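Local coordinates for putative lipoprotein (Bacteroides fragilis, PDB 3QNK) that probably binds glycans at the bacterial cell surface, as a SusD-like lipoprotein of the outer membrane, at residues Gly212-Val216 against Asn235-Ile239; Ala186-Arg190 against Ile388-Ile394; Tyr224-Thr230 against Trp362-Asp368. The contacts are given in a common frame with arbitrary orientation. Residues are numbered along the deposited sequence.

Followed from the N terminus, the chain first passes 186-190 on helix 181-194, which opens the long loop closed by contact 2 at 388-394. Contacts 1 and 3 both nest inside that loop and cross one another, their segments alternating as 212-216, 224-230, 235-239 and 362-368. Contact 1 ties the loop after helix 198-209 to the start of strand 238-244; contact 3 ties helix 221-225 and the residues that follow it to the loop between strands 360-361 and 384-387. Contacts 1 and 2 meet in one small sheet, where Ile-239 N lies 2.8 Å from Leu-389 O. Contact 3 touches contact 1 through Ile-227, whose CG1 packs 3.8 Å from Val-216 CB.

Contact 1 of 3, residues Gly212-Val216 against Asn235-Ile239; sequences GYELV and NKEII
Tyr-213 presents one face of its ring to Ile-239, whose CG1 stands 3.7 Å from the ring centroid and 11° off the normal, a CH-pi contact. Its m rotamer (chi1 -69°, chi2 -76°) sends the ring along 235-239, and Thr-180 hydrogen-bonds its OH. Residues 212-216 form no regular helix or strand: Gly-212 has positive phi (67/31) and 213-216 are extended. Residues 235-237 are a turn, with Lys-236 at -79/2 and Glu-237 at -90/-31, that leads into strand 238-244 at Ile-238. The nearest CA pairs are Glu-214 with Lys-236 and Leu-215 with Glu-237, each 5.0 Å apart. One backbone hydrogen bond crosses, from Glu-214 N to Lys-236 O (2.9 Å, 170°).

Asn-235 OD1, with chi1 in p, closes an Asx turn with Glu-237 N (3.0 Å) and also accepts from Ile-238 N (3.2 Å), the i+3 bond of an Asx motif. At the exposed surface, Lys-236 runs extended (chi1 m, the rest t) so that its NZ reaches Glu-214 OE1 at 3.1 Å in a salt bridge. Glu-237, with chi1 t and chi2 off the wells at 142°, turns its carboxylate toward 212-216, where Glu-237 OE1 accepts from Val-216 N (2.9 Å, 155°). Val-216 CG2 lies 3.7 Å from Asn-235 OD1.

The arrangement joins the loop after helix 198-209 to the entry of strand 238-244. Arg-421 forms a salt bridge with Glu-237 OE1 and also hydrogen-bonds Val-216 O. A buried carboxylate so neutralised, and bound to a backbone NH, is consistent with the two loops being held by directed polar bonds more than by apolar burial.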
loop_
_atom_site.group_PDB
_atom_site.type_symbol
_atom_site.label_atom_id
_atom_site.label_comp_id
_atom_site.label_asym_id
_atom_site.label_seq_id
_atom_site.Cartn_x
_atom_site.Cartn_y
_atom_site.Cartn_z
ATOM N N GLY B 212 -36.527 9.373 12.321
ATOM C CA GLY B 212 -37.350 8.553 11.443
ATOM C C GLY B 212 -36.740 7.277 10.885
ATOM O O GLY B 212 -37.094 6.851 9.783
ATOM N N TYR B 213 -35.829 6.630 11.620
ATOM C CA TYR B 213 -35.352 5.331 11.141
ATOM C C TYR B 213 -36.367 4.256 11.613
ATOM O O TYR B 213 -37.190 4.532 12.483
ATOM C CB TYR B 213 -33.914 5.046 11.615
ATOM C CG TYR B 213 -32.876 5.935 10.968
ATOM C CD1 TYR B 213 -32.456 5.711 9.658
ATOM C CD2 TYR B 213 -32.316 6.999 11.659
ATOM C CE1 TYR B 213 -31.530 6.543 9.041
ATOM C CE2 TYR B 213 -31.372 7.831 11.059
ATOM C CZ TYR B 213 -30.980 7.600 9.748
ATOM O OH TYR B 213 -30.018 8.383 9.146
ATOM N N GLU B 214 -36.363 3.083 11.015
ATOM C CA GLU B 214 -37.307 2.034 11.399
ATOM C C GLU B 214 -36.674 0.666 11.163
ATOM O O GLU B 214 -36.003 0.478 10.146
ATOM C CB GLU B 214 -38.608 2.194 10.588
ATOM C CG GLU B 214 -39.843 1.525 11.167
ATOM C CD GLU B 214 -40.994 1.462 10.181
ATOM O OE1 GLU B 214 -41.423 2.537 9.687
ATOM O OE2 GLU B 214 -41.431 0.329 9.861
ATOM N N LEU B 215 -36.847 -0.280 12.109
ATOM C CA LEU B 215 -36.303 -1.641 11.965
ATOM C C LEU B 215 -37.114 -2.421 10.944
ATOM O O LEU B 215 -38.348 -2.404 11.002
ATOM C CB LEU B 215 -36.286 -2.417 13.291
ATOM C CG LEU B 215 -35.341 -1.946 14.391
ATOM C CD1 LEU B 215 -35.573 -2.715 15.662
ATOM C CD2 LEU B 215 -33.892 -2.102 13.997
ATOM N N VAL B 216 -36.432 -3.058 9.969
ATOM C CA VAL B 216 -37.080 -3.893 8.940
ATOM C C VAL B 216 -37.686 -5.098 9.670
ATOM O O VAL B 216 -37.065 -5.624 10.606
ATOM C CB VAL B 216 -36.029 -4.320 7.870
ATOM C CG1 VAL B 216 -36.463 -5.524 7.036
ATOM C CG2 VAL B 216 -35.600 -3.163 6.991
ATOM N N ASN B 235 -34.221 0.812 2.378
ATOM C CA ASN B 235 -34.983 0.508 3.587
ATOM C C ASN B 235 -34.636 1.507 4.715
ATOM O O ASN B 235 -33.564 2.122 4.694
ATOM C CB ASN B 235 -34.785 -0.961 4.016
ATOM C CG ASN B 235 -33.423 -1.306 4.574
ATOM O OD1 ASN B 235 -33.021 -0.827 5.646
ATOM N ND2 ASN B 235 -32.712 -2.219 3.905
ATOM N N LYS B 236 -35.550 1.653 5.697
ATOM C CA LYS B 236 -35.438 2.603 6.809
ATOM C C LYS B 236 -34.511 2.149 7.954
ATOM O O LYS B 236 -34.382 2.885 8.945
ATOM C CB LYS B 236 -36.826 2.930 7.372
ATOM C CG LYS B 236 -37.701 3.794 6.475
ATOM C CD LYS B 236 -39.014 4.083 7.186
ATOM C CE LYS B 236 -40.219 4.336 6.297
ATOM N NZ LYS B 236 -41.485 4.254 7.092
ATOM N N GLU B 237 -33.868 0.968 7.834
ATOM C CA GLU B 237 -32.941 0.478 8.855
ATOM C C GLU B 237 -31.495 0.945 8.577
ATOM O O GLU B 237 -30.718 1.130 9.515
ATOM C CB GLU B 237 -32.997 -1.048 8.938
ATOM C CG GLU B 237 -31.998 -1.656 9.922
ATOM C CD GLU B 237 -32.478 -2.847 10.711
ATOM O OE1 GLU B 237 -33.644 -3.270 10.531
ATOM O OE2 GLU B 237 -31.680 -3.353 11.527
ATOM N N ILE B 238 -31.135 1.112 7.300
ATOM C CA ILE B 238 -29.804 1.548 6.900
ATOM C C ILE B 238 -29.564 2.990 7.371
ATOM O O ILE B 238 -30.365 3.865 7.083
ATOM C CB ILE B 238 -29.600 1.392 5.365
ATOM C CG1 ILE B 238 -29.696 -0.089 4.929
ATOM C CG2 ILE B 238 -28.260 1.980 4.947
ATOM C CD1 ILE B 238 -29.924 -0.310 3.440
ATOM N N ILE B 239 -28.478 3.221 8.117
ATOM C CA ILE B 239 -28.095 4.562 8.570
ATOM C C ILE B 239 -26.924 5.026 7.684
ATOM O O ILE B 239 -26.963 6.134 7.176
ATOM C CB ILE B 239 -27.791 4.628 10.087
ATOM C CG1 ILE B 239 -29.082 4.418 10.903
ATOM C CG2 ILE B 239 -27.150 5.948 10.452
ATOM C CD1 ILE B 239 -28.912 4.279 12.442
#

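Contact 2 of 3, residues Ala186-Arg190 against Ile388-Ile394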
loop_
_atom_site.group_PDB
_atom_site.type_symbol
_atom_site.label_atom_id
_atom_site.label_comp_id
_atom_site.label_asym_id
_atom_site.label_seq_id
_atom_site.Cartn_x
_atom_site.Cartn_y
_atom_site.Cartn_z
ATOM N N ALA B 186 -25.196 8.080 15.094
ATOM C CA ALA B 186 -25.036 6.632 15.189
ATOM C C ALA B 186 -23.549 6.260 15.387
ATOM O O ALA B 186 -23.259 5.463 16.278
ATOM C CB ALA B 186 -25.605 5.950 13.960
ATOM N N LEU B 187 -22.612 6.888 14.639
ATOM C CA LEU B 187 -21.197 6.584 14.833
ATOM C C LEU B 187 -20.757 7.068 16.196
ATOM O O LEU B 187 -20.055 6.320 16.881
ATOM C CB LEU B 187 -20.284 7.146 13.719
ATOM C CG LEU B 187 -18.792 6.659 13.691
ATOM C CD1 LEU B 187 -18.678 5.155 13.632
ATOM C CD2 LEU B 187 -18.019 7.270 12.537
ATOM N N LYS B 188 -21.243 8.252 16.630
ATOM C CA LYS B 188 -20.941 8.861 17.923
ATOM C C LYS B 188 -21.266 7.886 19.045
ATOM O O LYS B 188 -20.389 7.619 19.870
ATOM C CB LYS B 188 -21.708 10.189 18.100
ATOM C CG LYS B 188 -21.066 11.208 19.036
ATOM C CD LYS B 188 -21.632 12.627 18.916
ATOM C CE LYS B 188 -21.668 13.348 20.261
ATOM N NZ LYS B 188 -22.984 13.222 20.979
ATOM N N SER B 189 -22.486 7.280 19.030
ATOM C CA SER B 189 -22.927 6.327 20.066
ATOM C C SER B 189 -21.986 5.110 20.166
ATOM O O SER B 189 -21.709 4.680 21.287
ATOM C CB SER B 189 -24.368 5.870 19.832
ATOM O OG SER B 189 -24.524 4.957 18.757
ATOM N N ARG B 190 -21.474 4.570 19.026
ATOM C CA ARG B 190 -20.546 3.431 19.061
ATOM C C ARG B 190 -19.197 3.846 19.626
ATOM O O ARG B 190 -18.688 3.153 20.515
ATOM C CB ARG B 190 -20.358 2.819 17.682
ATOM C CG ARG B 190 -19.668 1.470 17.757
ATOM C CD ARG B 190 -19.054 1.127 16.432
ATOM N NE ARG B 190 -20.081 0.799 15.449
ATOM C CZ ARG B 190 -19.838 0.441 14.194
ATOM N NH1 ARG B 190 -18.590 0.376 13.744
ATOM N NH2 ARG B 190 -20.841 0.153 13.375
ATOM N N ILE B 388 -22.380 -0.237 7.251
ATOM C CA ILE B 388 -21.491 0.165 8.339
ATOM C C ILE B 388 -22.355 0.530 9.558
ATOM O O ILE B 388 -22.037 0.116 10.654
ATOM C CB ILE B 388 -20.510 1.300 7.873
ATOM C CG1 ILE B 388 -19.604 0.788 6.710
ATOM C CG2 ILE B 388 -19.638 1.780 9.028
ATOM C CD1 ILE B 388 -18.968 1.838 5.814
ATOM N N LEU B 389 -23.468 1.226 9.368
ATOM C CA LEU B 389 -24.339 1.586 10.478
ATOM C C LEU B 389 -25.819 1.260 10.160
ATOM O O LEU B 389 -26.374 1.754 9.169
ATOM C CB LEU B 389 -24.178 3.078 10.848
ATOM C CG LEU B 389 -22.786 3.603 11.258
ATOM C CD1 LEU B 389 -22.766 5.147 11.199
ATOM C CD2 LEU B 389 -22.423 3.148 12.654
ATOM N N ARG B 390 -26.424 0.394 11.009
ATOM C CA ARG B 390 -27.823 -0.059 10.999
ATOM C C ARG B 390 -28.580 0.472 12.216
ATOM O O ARG B 390 -27.993 0.567 13.302
ATOM C CB ARG B 390 -27.872 -1.581 11.077
ATOM C CG ARG B 390 -27.797 -2.377 9.796
ATOM C CD ARG B 390 -27.450 -3.824 10.179
ATOM N NE ARG B 390 -28.575 -4.432 10.870
ATOM C CZ ARG B 390 -28.533 -5.517 11.621
ATOM N NH1 ARG B 390 -27.398 -6.175 11.787
ATOM N NH2 ARG B 390 -29.633 -5.976 12.186
ATOM N N TYR B 391 -29.897 0.690 12.084
ATOM C CA TYR B 391 -30.741 1.150 13.196
ATOM C C TYR B 391 -30.713 0.168 14.410
ATOM O O TYR B 391 -30.768 0.632 15.548
ATOM C CB TYR B 391 -32.183 1.373 12.721
ATOM C CG TYR B 391 -33.065 2.173 13.660
ATOM C CD1 TYR B 391 -32.553 3.240 14.395
ATOM C CD2 TYR B 391 -34.429 1.917 13.749
ATOM C CE1 TYR B 391 -33.364 3.991 15.243
ATOM C CE2 TYR B 391 -35.258 2.682 14.571
ATOM C CZ TYR B 391 -34.723 3.721 15.316
ATOM O OH TYR B 391 -35.540 4.492 16.102
ATOM N N ALA B 392 -30.564 -1.161 14.166
ATOM C CA ALA B 392 -30.499 -2.181 15.218
ATOM C C ALA B 392 -29.433 -1.874 16.286
ATOM O O ALA B 392 -29.653 -2.162 17.466
ATOM C CB ALA B 392 -30.223 -3.538 14.607
ATOM N N GLU B 393 -28.293 -1.269 15.874
ATOM C CA GLU B 393 -27.191 -0.938 16.764
ATOM C C GLU B 393 -27.570 0.114 17.794
ATOM O O GLU B 393 -27.074 0.054 18.924
ATOM C CB GLU B 393 -26.001 -0.446 15.962
ATOM C CG GLU B 393 -24.693 -0.855 16.592
ATOM C CD GLU B 393 -23.468 -0.297 15.907
ATOM O OE1 GLU B 393 -23.294 -0.543 14.685
ATOM O OE2 GLU B 393 -22.675 0.378 16.607
ATOM N N ILE B 394 -28.426 1.093 17.413
ATOM C CA ILE B 394 -28.865 2.154 18.312
ATOM C C ILE B 394 -29.473 1.503 19.555
ATOM O O ILE B 394 -29.044 1.800 20.663
ATOM C CB ILE B 394 -29.836 3.121 17.585
ATOM C CG1 ILE B 394 -29.206 3.686 16.287
ATOM C CG2 ILE B 394 -30.394 4.224 18.484
ATOM C CD1 ILE B 394 -27.839 4.365 16.414
#
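Ala-186 opens the helical segment 186-190 with its CB directed toward 388-394, set between two apolar ends: Ile-394 CD1 lies 3.7 Å from Ala-186 CB, and Leu-389 CD1 4.0 Å from it. The small side chain lets the backbones come close, and Ala-186 and Ile-394 are the nearest CA pair at 6.7 Å. Leu-187 follows at the flank, its CB 4.1 Å from Leu-389 CD1, so that this one methyl group touches two successive residues of the helix.

Ser-189, in the p rotamer, turns its hydroxyl back on its own helix and donates from OG to Ala-186 O at 2.8 Å; the same OG is 4.1 Å from Ile-394 CD1. Arg-190 ends the segment and carries the polar half of the contact. Its guanidinium meets the Glu-393 carboxylate edge-on in a two-pronged salt bridge: NE donates to Glu-393 OE2 (2.9 Å, 160°) and NH2 to Glu-393 OE1 (2.9 Å, 151°). NH2 also makes a weak hydrogen bond to Ile-388 O (3.0 Å, 127°), and Leu-389 CD2 lies 3.5 Å from Arg-190 NH2. The ion pair is buried, and Glu-393 OE2 has a further partner in Asn-397.

A helix of the N-terminal, TPR-clan part of this alpha-alpha superhelix, 181-194, thereby packs on the SusD family region where strand 389-390 is followed by helix 391-405. Ile-388 and Leu-389 form a classic beta bulge opposite Phe-240 of strand 238-244, the central strand of the three-stranded antiparallel sheet, while helix 101-126 covers Leu-187, Arg-190 and Ile-388, and helix 198-209 borders Ser-189 and Ile-394.

Contact 3 of 3, residues Tyr224-Thr230 against Trp362-Asp368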
loop_
_atom_site.group_PDB
_atom_site.type_symbol
_atom_site.label_atom_id
_atom_site.label_comp_id
_atom_site.label_asym_id
_atom_site.label_seq_id
_atom_site.Cartn_x
_atom_site.Cartn_y
_atom_site.Cartn_z
ATOM N N TYR B 224 -35.582 -10.877 7.200
ATOM C CA TYR B 224 -34.403 -10.356 7.891
ATOM C C TYR B 224 -33.253 -10.129 6.909
ATOM O O TYR B 224 -32.688 -9.034 6.898
ATOM C CB TYR B 224 -33.972 -11.290 9.023
ATOM C CG TYR B 224 -32.847 -10.729 9.870
ATOM C CD1 TYR B 224 -33.112 -9.921 10.973
ATOM C CD2 TYR B 224 -31.519 -11.041 9.596
ATOM C CE1 TYR B 224 -32.082 -9.427 11.771
ATOM C CE2 TYR B 224 -30.483 -10.531 10.369
ATOM C CZ TYR B 224 -30.771 -9.736 11.462
ATOM O OH TYR B 224 -29.748 -9.243 12.229
ATOM N N ARG B 225 -32.942 -11.145 6.051
ATOM C CA ARG B 225 -31.874 -11.067 5.030
ATOM C C ARG B 225 -32.078 -9.939 4.038
ATOM O O ARG B 225 -31.107 -9.462 3.456
ATOM C CB ARG B 225 -31.767 -12.363 4.242
ATOM C CG ARG B 225 -31.131 -13.479 5.012
ATOM C CD ARG B 225 -30.788 -14.617 4.122
ATOM N NE ARG B 225 -31.935 -15.116 3.351
ATOM C CZ ARG B 225 -32.588 -16.254 3.588
ATOM N NH1 ARG B 225 -32.211 -17.055 4.584
ATOM N NH2 ARG B 225 -33.595 -16.615 2.813
ATOM N N SER B 226 -33.321 -9.507 3.851
ATOM C CA SER B 226 -33.650 -8.440 2.909
ATOM C C SER B 226 -33.056 -7.069 3.301
ATOM O O SER B 226 -33.133 -6.151 2.496
ATOM C CB SER B 226 -35.159 -8.331 2.727
ATOM O OG SER B 226 -35.711 -7.602 3.805
ATOM N N ILE B 227 -32.465 -6.925 4.507
ATOM C CA ILE B 227 -31.834 -5.673 4.954
ATOM C C ILE B 227 -30.664 -5.403 4.011
ATOM O O ILE B 227 -30.463 -4.274 3.552
ATOM C CB ILE B 227 -31.401 -5.796 6.445
ATOM C CG1 ILE B 227 -32.625 -5.852 7.385
ATOM C CG2 ILE B 227 -30.426 -4.676 6.877
ATOM C CD1 ILE B 227 -32.331 -6.363 8.793
ATOM N N TRP B 228 -29.968 -6.481 3.640
ATOM C CA TRP B 228 -28.766 -6.447 2.822
ATOM C C TRP B 228 -29.014 -6.524 1.326
ATOM O O TRP B 228 -28.040 -6.394 0.565
ATOM C CB TRP B 228 -27.848 -7.579 3.254
ATOM C CG TRP B 228 -27.306 -7.278 4.610
ATOM C CD1 TRP B 228 -26.287 -6.422 4.903
ATOM C CD2 TRP B 228 -27.901 -7.641 5.862
ATOM N NE1 TRP B 228 -26.194 -6.247 6.259
ATOM C CE2 TRP B 228 -27.142 -7.024 6.878
ATOM C CE3 TRP B 228 -28.969 -8.482 6.230
ATOM C CZ2 TRP B 228 -27.410 -7.223 8.249
ATOM C CZ3 TRP B 228 -29.260 -8.646 7.582
ATOM C CH2 TRP B 228 -28.490 -8.016 8.576
ATOM N N TRP B 229 -30.293 -6.695 0.890
ATOM C CA TRP B 229 -30.585 -6.794 -0.539
ATOM C C TRP B 229 -30.330 -5.502 -1.231
ATOM O O TRP B 229 -30.705 -4.436 -0.728
ATOM C CB TRP B 229 -32.032 -7.210 -0.837
ATOM C CG TRP B 229 -32.409 -8.594 -0.431
ATOM C CD1 TRP B 229 -31.596 -9.558 0.092
ATOM C CD2 TRP B 229 -33.715 -9.155 -0.489
ATOM N NE1 TRP B 229 -32.321 -10.682 0.376
ATOM C CE2 TRP B 229 -33.628 -10.471 0.021
ATOM C CE3 TRP B 229 -34.961 -8.675 -0.922
ATOM C CZ2 TRP B 229 -34.743 -11.307 0.126
ATOM C CZ3 TRP B 229 -36.065 -9.511 -0.830
ATOM C CH2 TRP B 229 -35.947 -10.815 -0.320
ATOM N N THR B 230 -29.701 -5.604 -2.409
ATOM C CA THR B 230 -29.399 -4.470 -3.278
ATOM C C THR B 230 -30.731 -3.928 -3.821
ATOM O O THR B 230 -30.858 -2.711 -3.999
ATOM C CB THR B 230 -28.387 -4.869 -4.338
ATOM O OG1 THR B 230 -28.759 -6.139 -4.857
ATOM C CG2 THR B 230 -26.962 -4.980 -3.763
ATOM N N TRP B 362 -24.194 -16.352 5.260
ATOM C CA TRP B 362 -25.275 -15.898 4.366
ATOM C C TRP B 362 -25.309 -14.312 4.460
ATOM O O TRP B 362 -24.490 -13.631 3.809
ATOM C CB TRP B 362 -26.640 -16.544 4.699
ATOM C CG TRP B 362 -27.631 -16.415 3.592
ATOM C CD1 TRP B 362 -27.763 -15.373 2.723
ATOM C CD2 TRP B 362 -28.607 -17.393 3.199
ATOM N NE1 TRP B 362 -28.763 -15.636 1.809
ATOM C CE2 TRP B 362 -29.304 -16.868 2.082
ATOM C CE3 TRP B 362 -28.905 -18.706 3.626
ATOM C CZ2 TRP B 362 -30.323 -17.583 1.426
ATOM C CZ3 TRP B 362 -29.929 -19.397 2.993
ATOM C CH2 TRP B 362 -30.635 -18.834 1.915
ATOM N N LYS B 363 -26.202 -13.768 5.338
ATOM C CA LYS B 363 -26.386 -12.355 5.653
ATOM C C LYS B 363 -26.294 -11.429 4.414
ATOM O O LYS B 363 -27.228 -11.372 3.620
ATOM C CB LYS B 363 -25.383 -11.901 6.735
ATOM C CG LYS B 363 -26.071 -11.219 7.907
ATOM C CD LYS B 363 -25.151 -10.248 8.575
ATOM C CE LYS B 363 -25.712 -9.710 9.870
ATOM N NZ LYS B 363 -26.102 -10.719 10.884
ATOM N N TRP B 364 -25.152 -10.744 4.238
ATOM C CA TRP B 364 -24.923 -9.797 3.155
ATOM C C TRP B 364 -24.603 -10.483 1.813
ATOM O O TRP B 364 -24.399 -9.762 0.839
ATOM C CB TRP B 364 -23.861 -8.750 3.540
ATOM C CG TRP B 364 -22.750 -9.287 4.391
ATOM C CD1 TRP B 364 -22.654 -9.239 5.753
ATOM C CD2 TRP B 364 -21.634 -10.064 3.936
ATOM N NE1 TRP B 364 -21.515 -9.905 6.172
ATOM C CE2 TRP B 364 -20.874 -10.421 5.077
ATOM C CE3 TRP B 364 -21.186 -10.472 2.665
ATOM C CZ2 TRP B 364 -19.681 -11.137 4.986
ATOM C CZ3 TRP B 364 -20.006 -11.184 2.577
ATOM C CH2 TRP B 364 -19.266 -11.511 3.728
ATOM N N ILE B 365 -24.592 -11.832 1.733
ATOM C CA ILE B 365 -24.463 -12.502 0.437
ATOM C C ILE B 365 -25.910 -12.716 -0.055
ATOM O O ILE B 365 -26.677 -13.419 0.603
ATOM C CB ILE B 365 -23.616 -13.798 0.405
ATOM C CG1 ILE B 365 -22.170 -13.508 0.840
ATOM C CG2 ILE B 365 -23.623 -14.385 -1.027
ATOM C CD1 ILE B 365 -21.313 -14.737 1.087
ATOM N N ASP B 366 -26.294 -12.058 -1.178
ATOM C CA ASP B 366 -27.644 -12.114 -1.735
ATOM C C ASP B 366 -27.886 -13.427 -2.509
ATOM O O ASP B 366 -28.082 -13.409 -3.724
ATOM C CB ASP B 366 -27.915 -10.891 -2.628
ATOM C CG ASP B 366 -29.378 -10.520 -2.863
ATOM O OD1 ASP B 366 -30.273 -11.360 -2.544
ATOM O OD2 ASP B 366 -29.632 -9.388 -3.364
ATOM N N TYR B 367 -27.919 -14.561 -1.782
ATOM C CA TYR B 367 -28.247 -15.872 -2.316
ATOM C C TYR B 367 -29.751 -15.934 -2.663
ATOM O O TYR B 367 -30.186 -16.830 -3.386
ATOM C CB TYR B 367 -27.908 -16.964 -1.306
ATOM C CG TYR B 367 -26.442 -17.254 -1.091
ATOM C CD1 TYR B 367 -25.617 -17.612 -2.158
ATOM C CD2 TYR B 367 -25.910 -17.329 0.195
ATOM C CE1 TYR B 367 -24.279 -17.953 -1.958
ATOM C CE2 TYR B 367 -24.573 -17.669 0.405
ATOM C CZ TYR B 367 -23.765 -17.987 -0.676
ATOM O OH TYR B 367 -22.451 -18.324 -0.485
ATOM N N ASP B 368 -30.546 -14.979 -2.144
ATOM C CA ASP B 368 -31.973 -14.897 -2.433
ATOM C C ASP B 368 -32.222 -14.432 -3.878
ATOM O O ASP B 368 -33.010 -15.054 -4.597
ATOM C CB ASP B 368 -32.682 -13.931 -1.461
ATOM C CG ASP B 368 -32.785 -14.414 -0.028
ATOM O OD1 ASP B 368 -33.532 -15.371 0.216
ATOM O OD2 ASP B 368 -32.122 -13.815 0.852
HETATM O O HOH W 1 -29.118 -11.148 1.862
#
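This is a buried, tryptophan-rich contact, built on an Arg-Trp stack and a bidentate Arg-Asp salt bridge, that joins helix 221-225 and the residues that follow it to the irregular loop after strand 360-361, in the SusD family region. Arg-225 is its polar centre: the guanidinium lies flat on Trp-362 (planes at 6°, centres 3.7 Å apart), a cation-pi stack, and Arg-225 CD sits 3.3 Å from the centroid of the five-membered ring of Trp-362. Within the guanidinium plane, Arg-225 NE bonds Asp-368 OD2 at 2.8 Å and Arg-225 NH2 bonds Asp-368 OD1 at 2.9 Å. Trp-229 NE1 donates to Asp-368 OD2 at 3.2 Å.

Trp-228 receives Lys-363 on a face, CG lying 4.0 Å from its six-membered ring centroid, while the Lys-363 NZ goes on to Asn-322. The edge of Trp-364 meets the face of Trp-228 at 71°, a T-shaped pair. Positive phi at Lys-363 (40/-102) fits the type II' turn from Trp-362 to Ile-365. Water 1 donates to Arg-225 O (3.1 Å) and to Lys-363 O (2.6 Å).

Helix 317-322 borders Tyr-224 and Arg-225, helix 253-257 packs on Trp-364, and Ile-387 of strand 384-387 touches Ile-227 and Trp-228.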